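Local coordinates for uncharacterized protein (Archaeoglobus fulgidus, PDB 3LOT) that probably cleaves 3-keto-5-aminohexanoate or a related beta-keto acid, using a zinc ion bound in a TIM-barrel domain, at residues Leu249-Gly254 against Arg285-Leu290. Residues are numbered along the deposited sequence; the frame is centred on the assembly and turned at random.
Sequences LAVIMG and RIVKEL
Leu290 sets its CD1 methyl against both Val251 and Ile252, lying 4.0 Å from Val251 CG1 and equally far from Ile252 CG1. With CG anti to its own carbonyl carbon (chi1 -66°) and CD1 extended beyond it, the leucine reaches from the C-terminal end of helix 276-289 to the last turn of helix 243-252. This is the tighter part of the contact. Val251 divides its branches between two partners. While CG1 meets the leucine, CG2 faces Val287 CG2 at 4.2 Å, the two valines crossing at about a right angle. This valine pair, also covered by Lys292, is buried but slightly more widely spaced, and Val251 CA and Val287 CA stand 7.2 Å apart. The solvent side lies at Ile252 and Leu290, both partly exposed, although Leu290 also packs on Thr248 of a neighbouring subunit. On helix 276-289, Arg285 and Glu289 form salt bridges with Glu289 and Arg285 of that neighbouring subunit and take no part here. Two successive outer helices of the TIM barrel are thus joined, away from the zinc site, by a small patch of methyl and methylene contacts with no hydrogen bond across it, consistent with hydrophobic packing as what joins them.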
ATOM      1  N   LEU D 249     -13.157  -7.482   8.209  1.00 11.47           N
ATOM      2  CA  LEU D 249     -11.968  -7.311   7.383  1.00 11.02           C
ATOM      3  C   LEU D 249     -10.913  -8.408   7.667  1.00 10.96           C
ATOM      4  O   LEU D 249     -10.408  -9.071   6.742  1.00 10.29           O
ATOM      5  CB  LEU D 249     -11.361  -5.925   7.609  1.00 10.05           C
ATOM      6  CG  LEU D 249     -10.074  -5.568   6.880  1.00 10.46           C
ATOM      7  CD1 LEU D 249     -10.285  -5.647   5.301  1.00 11.23           C
ATOM      8  CD2 LEU D 249      -9.602  -4.148   7.319  1.00  9.68           C
ATOM      9  N   ALA D 250     -10.606  -8.589   8.941  1.00 11.18           N
ATOM     10  CA  ALA D 250      -9.602  -9.581   9.370  1.00 11.76           C
ATOM     11  C   ALA D 250      -9.969 -10.953   8.822  1.00 12.10           C
ATOM     12  O   ALA D 250      -9.135 -11.604   8.209  1.00 12.77           O
ATOM     13  CB  ALA D 250      -9.454  -9.616  10.892  1.00 10.54           C
ATOM     14  N   VAL D 251     -11.221 -11.376   9.008  1.00 13.92           N
ATOM     15  CA  VAL D 251     -11.670 -12.682   8.513  1.00 13.88           C
ATOM     16  C   VAL D 251     -11.537 -12.784   6.996  1.00 13.86           C
ATOM     17  O   VAL D 251     -11.131 -13.814   6.469  1.00 13.20           O
ATOM     18  CB  VAL D 251     -13.096 -13.022   9.002  1.00 15.09           C
ATOM     19  CG1 VAL D 251     -13.646 -14.277   8.304  1.00 12.59           C
ATOM     20  CG2 VAL D 251     -13.061 -13.258  10.510  1.00 13.79           C
ATOM     21  N   ILE D 252     -11.874 -11.702   6.290  1.00 12.89           N
ATOM     22  CA  ILE D 252     -11.781 -11.680   4.846  1.00 12.23           C
ATOM     23  C   ILE D 252     -10.284 -11.872   4.451  1.00 12.12           C
ATOM     24  O   ILE D 252      -9.966 -12.505   3.438  1.00 11.89           O
ATOM     25  CB  ILE D 252     -12.366 -10.361   4.280  1.00 12.62           C
ATOM     26  CG1 ILE D 252     -13.898 -10.366   4.413  1.00 12.52           C
ATOM     27  CG2 ILE D 252     -11.962 -10.140   2.799  1.00 10.89           C
ATOM     28  CD1 ILE D 252     -14.512  -9.023   4.277  1.00 13.23           C
HETATM   29  N   MSE D 253      -9.387 -11.330   5.252  1.00 11.82           N
HETATM   30  CA  MSE D 253      -7.949 -11.393   4.977  1.00 12.47           C
HETATM   31  C   MSE D 253      -7.348 -12.687   5.483  1.00 13.33           C
HETATM   32  O   MSE D 253      -6.151 -12.861   5.423  1.00 14.91           O
HETATM   33  CB  MSE D 253      -7.217 -10.228   5.650  1.00 12.80           C
HETATM   34  CG  MSE D 253      -7.574  -8.851   5.101  1.00 10.18           C
HETATM   35 SE   MSE D 253      -6.920  -7.403   6.153  0.75  9.32          SE
HETATM   36  CE  MSE D 253      -5.031  -7.873   6.241  1.00 12.51           C
ATOM     37  N   GLY D 254      -8.140 -13.577   6.031  1.00 13.45           N
ATOM     38  CA  GLY D 254      -7.614 -14.877   6.450  1.00 14.48           C
ATOM     39  C   GLY D 254      -7.161 -14.890   7.902  1.00 14.13           C
ATOM     40  O   GLY D 254      -6.658 -15.907   8.357  1.00 15.32           O
ATOM     41  N   ARG D 285     -22.256 -15.144  13.378  1.00 12.69           N
ATOM     42  CA  ARG D 285     -23.138 -15.020  12.227  1.00 11.47           C
ATOM     43  C   ARG D 285     -22.382 -14.537  10.989  1.00 11.65           C
ATOM     44  O   ARG D 285     -22.592 -15.076   9.901  1.00 10.74           O
ATOM     45  CB  ARG D 285     -24.306 -14.090  12.542  1.00 11.52           C
ATOM     46  CG  ARG D 285     -25.351 -14.736  13.459  1.00 11.94           C
ATOM     47  CD  ARG D 285     -26.652 -13.962  13.431  1.00 12.08           C
ATOM     48  NE  ARG D 285     -26.498 -12.602  13.936  1.00 13.56           N
ATOM     49  CZ  ARG D 285     -26.575 -12.236  15.221  1.00 16.37           C
ATOM     50  NH1 ARG D 285     -26.797 -13.112  16.189  1.00 15.21           N
ATOM     51  NH2 ARG D 285     -26.419 -10.968  15.548  1.00 14.81           N
ATOM     52  N   ILE D 286     -21.499 -13.545  11.148  1.00 10.05           N
ATOM     53  CA  ILE D 286     -20.773 -12.990  10.004  1.00 11.22           C
ATOM     54  C   ILE D 286     -19.762 -14.031   9.496  1.00 11.44           C
ATOM     55  O   ILE D 286     -19.650 -14.281   8.302  1.00 13.70           O
ATOM     56  CB  ILE D 286     -20.044 -11.668  10.429  1.00 11.08           C
ATOM     57  CG1 ILE D 286     -21.089 -10.576  10.759  1.00 11.59           C
ATOM     58  CG2 ILE D 286     -19.054 -11.202   9.351  1.00  7.77           C
ATOM     59  CD1 ILE D 286     -20.447  -9.344  11.474  1.00 12.00           C
ATOM     60  N   VAL D 287     -19.034 -14.654  10.410  1.00 12.02           N
ATOM     61  CA  VAL D 287     -18.083 -15.686  10.030  1.00 12.39           C
ATOM     62  C   VAL D 287     -18.813 -16.747   9.182  1.00 12.63           C
ATOM     63  O   VAL D 287     -18.303 -17.208   8.186  1.00 13.93           O
ATOM     64  CB  VAL D 287     -17.435 -16.340  11.286  1.00 12.12           C
ATOM     65  CG1 VAL D 287     -16.809 -17.704  10.978  1.00 11.32           C
ATOM     66  CG2 VAL D 287     -16.405 -15.376  11.913  1.00 11.87           C
ATOM     67  N   LYS D 288     -20.017 -17.131   9.579  1.00 13.35           N
ATOM     68  CA  LYS D 288     -20.733 -18.165   8.862  1.00 13.39           C
ATOM     69  C   LYS D 288     -21.266 -17.704   7.506  1.00 13.87           C
ATOM     70  O   LYS D 288     -21.270 -18.494   6.550  1.00 12.50           O
ATOM     71  CB  LYS D 288     -21.847 -18.755   9.737  1.00 14.50           C
ATOM     72  CG  LYS D 288     -21.312 -19.643  10.857  1.00 14.29           C
ATOM     73  CD  LYS D 288     -22.470 -20.116  11.765  1.00 15.96           C
ATOM     74  CE  LYS D 288     -22.001 -21.000  12.934  1.00 13.73           C
ATOM     75  NZ  LYS D 288     -23.164 -21.237  13.844  1.00 15.30           N
ATOM     76  N   GLU D 289     -21.699 -16.444   7.396  1.00 13.39           N
ATOM     77  CA  GLU D 289     -22.062 -15.933   6.086  1.00 14.59           C
ATOM     78  C   GLU D 289     -20.892 -15.973   5.112  1.00 14.56           C
ATOM     79  O   GLU D 289     -21.084 -16.200   3.922  1.00 15.76           O
ATOM     80  CB  GLU D 289     -22.624 -14.503   6.145  1.00 14.60           C
ATOM     81  CG  GLU D 289     -23.986 -14.412   6.751  1.00 15.47           C
ATOM     82  CD  GLU D 289     -25.099 -15.135   5.977  1.00 16.33           C
ATOM     83  OE1 GLU D 289     -24.898 -15.664   4.866  1.00 19.16           O
ATOM     84  OE2 GLU D 289     -26.213 -15.165   6.522  1.00 18.18           O
ATOM     85  N   LEU D 290     -19.686 -15.795   5.618  1.00 14.87           N
ATOM     86  CA  LEU D 290     -18.522 -15.831   4.762  1.00 15.39           C
ATOM     87  C   LEU D 290     -18.026 -17.257   4.531  1.00 15.46           C
ATOM     88  O   LEU D 290     -16.941 -17.424   4.049  1.00 16.12           O
ATOM     89  CB  LEU D 290     -17.432 -14.956   5.335  1.00 15.31           C
ATOM     90  CG  LEU D 290     -17.723 -13.451   5.368  1.00 14.86           C
ATOM     91  CD1 LEU D 290     -16.603 -12.724   6.163  1.00 12.34           C
ATOM     92  CD2 LEU D 290     -17.921 -12.868   3.959  1.00 14.78           C
TER